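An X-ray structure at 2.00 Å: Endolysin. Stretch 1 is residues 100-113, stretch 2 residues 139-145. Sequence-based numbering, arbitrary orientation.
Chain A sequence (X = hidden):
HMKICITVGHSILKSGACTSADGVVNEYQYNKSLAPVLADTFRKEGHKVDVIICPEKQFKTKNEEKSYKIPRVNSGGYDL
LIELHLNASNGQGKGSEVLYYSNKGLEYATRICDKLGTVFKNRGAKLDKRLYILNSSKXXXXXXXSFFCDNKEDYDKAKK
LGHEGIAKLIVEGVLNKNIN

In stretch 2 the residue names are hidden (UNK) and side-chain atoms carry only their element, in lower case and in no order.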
ATOM      1  N   TYR A 100      -1.305  -7.106  -8.415  1.00 11.08           N
ATOM      2  CA  TYR A 100      -2.640  -7.675  -8.261  1.00 11.11           C
ATOM      3  C   TYR A 100      -2.625  -9.178  -8.550  1.00 11.55           C
ATOM      4  O   TYR A 100      -1.631  -9.721  -9.058  1.00 11.18           O
ATOM      5  CB  TYR A 100      -3.636  -6.960  -9.179  1.00 11.19           C
ATOM      6  CG  TYR A 100      -3.389  -7.235 -10.641  1.00 12.63           C
ATOM      7  CD1 TYR A 100      -3.990  -8.313 -11.276  1.00 13.43           C
ATOM      8  CD2 TYR A 100      -2.539  -6.424 -11.388  1.00 12.81           C
ATOM      9  CE1 TYR A 100      -3.758  -8.578 -12.616  1.00 14.43           C
ATOM     10  CE2 TYR A 100      -2.306  -6.678 -12.735  1.00 14.49           C
ATOM     11  CZ  TYR A 100      -2.924  -7.757 -13.341  1.00 15.08           C
ATOM     12  OH  TYR A 100      -2.691  -8.025 -14.667  1.00 16.52           O
ATOM     13  N   TYR A 101      -3.742  -9.829  -8.224  1.00 11.46           N
ATOM     14  CA  TYR A 101      -3.860 -11.293  -8.287  1.00 12.20           C
ATOM     15  C   TYR A 101      -4.920 -11.784  -9.263  1.00 13.10           C
ATOM     16  O   TYR A 101      -4.787 -12.870  -9.807  1.00 13.96           O
ATOM     17  CB  TYR A 101      -4.179 -11.845  -6.894  1.00 11.90           C
ATOM     18  CG  TYR A 101      -4.123 -13.357  -6.798  1.00 11.89           C
ATOM     19  CD1 TYR A 101      -2.912 -14.014  -6.734  1.00 12.17           C
ATOM     20  CD2 TYR A 101      -5.284 -14.119  -6.785  1.00 13.11           C
ATOM     21  CE1 TYR A 101      -2.839 -15.393  -6.654  1.00 13.46           C
ATOM     22  CE2 TYR A 101      -5.232 -15.504  -6.706  1.00 14.47           C
ATOM     23  CZ  TYR A 101      -3.995 -16.135  -6.640  1.00 14.31           C
ATOM     24  OH  TYR A 101      -3.909 -17.500  -6.550  1.00 15.50           O
ATOM     25  N   SER A 102      -5.966 -10.989  -9.477  1.00 13.54           N
ATOM     26  CA  SER A 102      -7.131 -11.418 -10.247  1.00 14.46           C
ATOM     27  C   SER A 102      -7.576 -10.347 -11.238  1.00 15.11           C
ATOM     28  O   SER A 102      -7.062  -9.228 -11.240  1.00 14.11           O
ATOM     29  CB  SER A 102      -8.282 -11.702  -9.289  1.00 14.39           C
ATOM     30  OG  SER A 102      -8.593 -10.536  -8.544  1.00 13.08           O
ATOM     31  N   ASN A 103      -8.554 -10.694 -12.067  1.00 16.72           N
ATOM     32  CA  ASN A 103      -9.133  -9.728 -12.994  1.00 17.71           C
ATOM     33  C   ASN A 103      -9.807  -8.566 -12.258  1.00 17.45           C
ATOM     34  O   ASN A 103      -9.771  -7.428 -12.728  1.00 17.93           O
ATOM     35  CB  ASN A 103     -10.127 -10.404 -13.949  1.00 18.88           C
ATOM     36  CG  ASN A 103      -9.441 -11.280 -14.996  1.00 20.30           C
ATOM     37  OD1 ASN A 103      -8.287 -11.049 -15.371  1.00 21.56           O
ATOM     38  ND2 ASN A 103     -10.158 -12.287 -15.476  1.00 21.94           N
ATOM     39  N   LYS A 104     -10.419  -8.850 -11.110  1.00 17.44           N
ATOM     40  CA  LYS A 104     -11.054  -7.806 -10.302  1.00 17.33           C
ATOM     41  C   LYS A 104     -10.001  -6.870  -9.732  1.00 16.35           C
ATOM     42  O   LYS A 104     -10.151  -5.648  -9.776  1.00 16.16           O
ATOM     43  CB  LYS A 104     -11.885  -8.418  -9.171  1.00 17.63           C
ATOM     44  CG  LYS A 104     -13.171  -9.083  -9.652  1.00 19.74           C
ATOM     45  CD  LYS A 104     -13.959  -9.690  -8.501  1.00 21.36           C
ATOM     46  CE  LYS A 104     -15.259 -10.314  -8.985  1.00 23.46           C
ATOM     47  NZ  LYS A 104     -15.012 -11.548  -9.792  1.00 25.49           N
ATOM     48  N   GLY A 105      -8.936  -7.461  -9.205  1.00 15.82           N
ATOM     49  CA  GLY A 105      -7.783  -6.718  -8.727  1.00 15.10           C
ATOM     50  C   GLY A 105      -7.138  -5.867  -9.804  1.00 14.87           C
ATOM     51  O   GLY A 105      -6.719  -4.754  -9.531  1.00 14.25           O
ATOM     52  N   LEU A 106      -7.059  -6.394 -11.024  1.00 15.52           N
ATOM     53  CA  LEU A 106      -6.554  -5.632 -12.170  1.00 15.85           C
ATOM     54  C   LEU A 106      -7.332  -4.327 -12.406  1.00 15.73           C
ATOM     55  O   LEU A 106      -6.727  -3.303 -12.718  1.00 15.62           O
ATOM     56  CB  LEU A 106      -6.574  -6.492 -13.438  1.00 16.56           C
ATOM     57  CG  LEU A 106      -6.233  -5.814 -14.771  1.00 17.51           C
ATOM     58  CD1 LEU A 106      -4.817  -5.247 -14.776  1.00 17.01           C
ATOM     59  CD2 LEU A 106      -6.430  -6.799 -15.912  1.00 17.82           C
ATOM     60  N   GLU A 107      -8.657  -4.355 -12.248  1.00 15.98           N
ATOM     61  CA  GLU A 107      -9.467  -3.146 -12.441  1.00 16.03           C
ATOM     62  C   GLU A 107      -9.033  -2.042 -11.486  1.00 15.18           C
ATOM     63  O   GLU A 107      -8.757  -0.915 -11.908  1.00 15.41           O
ATOM     64  CB  GLU A 107     -10.952  -3.425 -12.221  1.00 16.61           C
ATOM     65  CG  GLU A 107     -11.597  -4.343 -13.235  1.00 18.50           C
ATOM     66  CD  GLU A 107     -13.105  -4.380 -13.069  1.00 20.62           C
ATOM     67  OE1 GLU A 107     -13.633  -5.352 -12.479  1.00 20.33           O
ATOM     68  OE2 GLU A 107     -13.760  -3.410 -13.506  1.00 23.49           O
ATOM     69  N   TYR A 108      -8.992  -2.374 -10.197  1.00 14.06           N
ATOM     70  CA  TYR A 108      -8.481  -1.461  -9.171  1.00 13.20           C
ATOM     71  C   TYR A 108      -7.064  -0.994  -9.503  1.00 12.44           C
ATOM     72  O   TYR A 108      -6.788   0.210  -9.523  1.00 12.35           O
ATOM     73  CB  TYR A 108      -8.469  -2.140  -7.795  1.00 12.72           C
ATOM     74  CG  TYR A 108      -9.832  -2.376  -7.177  1.00 13.82           C
ATOM     75  CD1 TYR A 108     -10.720  -1.321  -6.959  1.00 15.02           C
ATOM     76  CD2 TYR A 108     -10.224  -3.647  -6.772  1.00 14.39           C
ATOM     77  CE1 TYR A 108     -11.964  -1.534  -6.374  1.00 15.19           C
ATOM     78  CE2 TYR A 108     -11.469  -3.868  -6.191  1.00 14.92           C
ATOM     79  CZ  TYR A 108     -12.333  -2.810  -5.994  1.00 15.40           C
ATOM     80  OH  TYR A 108     -13.568  -3.030  -5.419  1.00 16.16           O
ATOM     81  N   ALA A 109      -6.173  -1.950  -9.766  1.00 11.91           N
ATOM     82  CA  ALA A 109      -4.752  -1.655  -9.995  1.00 11.52           C
ATOM     83  C   ALA A 109      -4.528  -0.622 -11.102  1.00 11.58           C
ATOM     84  O   ALA A 109      -3.755   0.326 -10.923  1.00 11.52           O
ATOM     85  CB  ALA A 109      -3.973  -2.943 -10.286  1.00 11.34           C
ATOM     86  N   THR A 110      -5.227  -0.784 -12.222  1.00 11.99           N
ATOM     87  CA  THR A 110      -5.069   0.100 -13.384  1.00 12.31           C
ATOM     88  C   THR A 110      -5.503   1.532 -13.075  1.00 12.22           C
ATOM     89  O   THR A 110      -4.824   2.492 -13.437  1.00 12.10           O
ATOM     90  CB  THR A 110      -5.870  -0.433 -14.593  1.00 13.27           C
ATOM     91  OG1 THR A 110      -5.420  -1.758 -14.917  1.00 12.97           O
ATOM     92  CG2 THR A 110      -5.695   0.471 -15.808  1.00 13.80           C
ATOM     93  N   ARG A 111      -6.630   1.670 -12.386  1.00 12.17           N
ATOM     94  CA  ARG A 111      -7.138   2.985 -12.030  1.00 12.26           C
ATOM     95  C   ARG A 111      -6.232   3.683 -11.012  1.00 11.43           C
ATOM     96  O   ARG A 111      -5.946   4.867 -11.155  1.00 11.43           O
ATOM     97  CB  ARG A 111      -8.575   2.890 -11.514  1.00 12.41           C
ATOM     98  CG  ARG A 111      -9.586   2.453 -12.578  1.00 13.58           C
ATOM     99  CD  ARG A 111     -11.024   2.708 -12.123  1.00 14.30           C
ATOM    100  NE  ARG A 111     -11.299   2.109 -10.811  1.00 14.86           N
ATOM    101  CZ  ARG A 111     -11.909   0.941 -10.601  1.00 16.08           C
ATOM    102  NH1 ARG A 111     -12.348   0.196 -11.616  1.00 17.04           N
ATOM    103  NH2 ARG A 111     -12.094   0.516  -9.356  1.00 15.76           N
ATOM    104  N   ILE A 112      -5.767   2.952 -10.003  1.00 11.06           N
ATOM    105  CA  ILE A 112      -4.802   3.499  -9.044  1.00 10.74           C
ATOM    106  C   ILE A 112      -3.548   3.983  -9.775  1.00 11.18           C
ATOM    107  O   ILE A 112      -3.076   5.101  -9.557  1.00 11.08           O
ATOM    108  CB  ILE A 112      -4.389   2.465  -7.987  1.00 10.13           C
ATOM    109  CG1 ILE A 112      -5.561   2.133  -7.064  1.00  9.59           C
ATOM    110  CG2 ILE A 112      -3.223   2.988  -7.162  1.00 10.06           C
ATOM    111  CD1 ILE A 112      -5.358   0.883  -6.264  1.00  9.05           C
ATOM    112  N   CYS A 113      -3.024   3.132 -10.652  1.00 11.62           N
ATOM    113  CA  CYS A 113      -1.850   3.465 -11.448  1.00 12.19           C
ATOM    114  C   CYS A 113      -2.037   4.718 -12.299  1.00 12.90           C
ATOM    115  O   CYS A 113      -1.148   5.568 -12.354  1.00 12.63           O
ATOM    116  CB  CYS A 113      -1.466   2.286 -12.335  1.00 12.79           C
ATOM    117  SG  CYS A 113      -0.516   1.057 -11.449  1.00 13.22           S
ATOM    118  N   UNK A 139     -10.393 -11.664   0.391  1.00 12.67           N
ATOM    119  CA  UNK A 139     -10.883 -10.580  -0.464  1.00 12.52           C
ATOM    120  C   UNK A 139      -9.958 -10.278  -1.638  1.00 12.07           C
ATOM    121  O   UNK A 139      -8.772 -10.629  -1.611  1.00 11.51           O
ATOM    122  c   UNK A 139      -9.967  -9.698   1.561  1.00 12.25           C
ATOM    123  c   UNK A 139     -10.005 -11.180   1.729  1.00 12.57           C
ATOM    124  c   UNK A 139     -10.931  -9.380   0.482  1.00 12.56           C
ATOM    125  N   UNK A 140     -10.512  -9.649  -2.670  1.00 12.11           N
ATOM    126  CA  UNK A 140      -9.699  -9.024  -3.707  1.00 11.64           C
ATOM    127  C   UNK A 140      -8.633  -8.170  -3.036  1.00 10.97           C
ATOM    128  O   UNK A 140      -8.929  -7.440  -2.081  1.00 10.82           O
ATOM    129  c   UNK A 140     -10.554  -8.142  -4.626  1.00 11.80           C
ATOM    130  o   UNK A 140     -11.601  -8.936  -5.190  1.00 11.72           O
ATOM    131  c   UNK A 140      -9.710  -7.544  -5.744  1.00 11.22           C
ATOM    132  N   UNK A 141      -7.393  -8.283  -3.507  1.00 10.52           N
ATOM    133  CA  UNK A 141      -6.282  -7.552  -2.906  1.00  9.90           C
ATOM    134  C   UNK A 141      -5.415  -6.872  -3.953  1.00  9.98           C
ATOM    135  O   UNK A 141      -5.285  -7.363  -5.078  1.00 10.49           O
ATOM    136  c   UNK A 141      -5.438  -8.478  -2.060  1.00  9.90           C
ATOM    137  N   UNK A 142      -4.841  -5.730  -3.571  1.00  9.38           N
ATOM    138  CA  UNK A 142      -3.805  -5.081  -4.361  1.00  9.10           C
ATOM    139  C   UNK A 142      -2.661  -4.639  -3.457  1.00  8.74           C
ATOM    140  O   UNK A 142      -2.863  -4.293  -2.297  1.00  8.53           O
ATOM    141  c   UNK A 142      -4.343  -3.883  -5.183  1.00  8.96           C
ATOM    142  c   UNK A 142      -5.342  -4.370  -6.207  1.00  9.16           C
ATOM    143  c   UNK A 142      -4.962  -2.830  -4.288  1.00  9.68           C
ATOM    144  N   UNK A 143      -1.452  -4.693  -3.995  1.00  8.58           N
ATOM    145  CA  UNK A 143      -0.283  -4.229  -3.284  1.00  8.46           C
ATOM    146  C   UNK A 143       0.177  -2.978  -3.997  1.00  8.18           C
ATOM    147  O   UNK A 143       0.541  -3.028  -5.172  1.00  8.36           O
ATOM    148  c   UNK A 143       2.828  -6.362  -2.313  1.00  9.67           C
ATOM    149  c   UNK A 143       2.055  -5.065  -2.468  1.00  9.11           C
ATOM    150  c   UNK A 143       0.792  -5.307  -3.290  1.00  8.56           C
ATOM    151  c   UNK A 143       2.943  -3.992  -3.091  1.00  8.29           C
ATOM    152  N   UNK A 144       0.143  -1.850  -3.296  1.00  8.06           N
ATOM    153  CA  UNK A 144       0.514  -0.575  -3.899  1.00  8.29           C
ATOM    154  C   UNK A 144       1.960  -0.217  -3.563  1.00  8.49           C
ATOM    155  O   UNK A 144       2.344  -0.132  -2.383  1.00  7.70           O
ATOM    156  c   UNK A 144      -2.882   1.241  -3.207  1.00  7.26           C
ATOM    157  c   UNK A 144      -0.077   1.853  -4.231  1.00  9.03           C
ATOM    158  c   UNK A 144      -0.422   0.574  -3.463  1.00  8.39           C
ATOM    159  c   UNK A 144      -1.885   0.198  -3.705  1.00  7.84           C
ATOM    160  N   UNK A 145       2.758  -0.042  -4.618  1.00  8.74           N
ATOM    161  CA  UNK A 145       4.096   0.515  -4.511  1.00  9.34           C
ATOM    162  C   UNK A 145       3.995   1.965  -4.997  1.00  9.16           C
ATOM    163  O   UNK A 145       4.168   2.244  -6.188  1.00  8.89           O
ATOM    164  c   UNK A 145       6.388  -2.198  -4.282  1.00 15.48           C
ATOM    165  c   UNK A 145       5.075  -0.288  -5.378  1.00 10.22           C
ATOM    166  o   UNK A 145       6.442  -3.353  -3.819  1.00 18.52           O
ATOM    167  o   UNK A 145       7.328  -1.388  -4.169  1.00 17.66           O
ATOM    168  c   UNK A 145       5.130  -1.784  -5.035  1.00 12.19           C
TER
HETATM  169  O   HOH W   1      -5.955  -9.037  -7.021  1.00  7.66           O

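Position 139 carries three side-chain carbons that close a ring onto its own backbone N. None of them comes near the first stretch. The ring identifies Pro 139.

Position 140 has one carbon bearing one oxygen and one carbon, a fork at CB. Its CA-to-CB bond points toward the helix, and its terminal carbon lies 3.5 Å from Gly 105 N, 4.2 Å from Ser 102 OG and 4.1 Å from Tyr 108 CD2, at the edge of that ring and near its plane. The oxygen approaches Lys 104 CB at 4.0 Å. A branch with one oxygen and one carbon makes this Thr 140, whose methyl CG2 packs against the start of the helix.

Position 141 shows a single side-chain carbon; its CA-to-CB bond points sideways, and CB comes no closer to the first stretch than 6.0 Å, at Tyr 101 CB. That is Ala 141. Its backbone does the work here: Ala 141 O accepts from water 1 at 2.7 Å, and the same water accepts from Tyr 101 N at 2.6 Å. The carbonyl and the amide, 4.3 Å apart as Tyr 101 N to Ala 141 O, are thus joined through solvent.

At position 142 three carbons branch at CB, without oxygen. One arm approaches Gly 105 O at 3.6 Å and Tyr 108 CB at 4.2 Å; the other lies 4.2 Å from Ile 112 CD1. Two equal carbon arms give Val 142, with CG1 also 4.3 Å from Tyr 100 CB.

Position 143 has four carbons forked at the second. The CA-to-CB bond points sideways, and the nearest approach is 5.8 Å, from CB to Tyr 100 N; the other carbons lie farther off. This is Leu 143.

Position 144 also has four carbons, but forked at the first, with one arm two carbons long. That arm ends 4.0 Å from Ile 112 CD1. The fork at CB with one longer arm identifies Ile 144; its CB leaves sideways, and CD1 brings the chain back to the helix.

Position 145 has three carbons in line, the third carrying two oxygens, out of reach of the helix: Glu 145.

The rule is alternation plus helical spacing. Thr 140, Val 142 and Ile 144 meet the helix along the strand, answered by Gly 105, Tyr 108 and Ile 112. At Gly 105 the backbones run close, with its CA 5.8 Å from Thr 140 CA; an ideal CB there would point toward the strand and lie 3.4 Å from Ala 141 O, a snug fit and no clear clash. Its amide is held by the cap, Gly 105 N donating to Ser 102 OG at 3.2 Å. No direct hydrogen bond crosses the contact; apolar packing and one bridging water join the two stretches.

Stretch 2 139-145: PTAVLIE
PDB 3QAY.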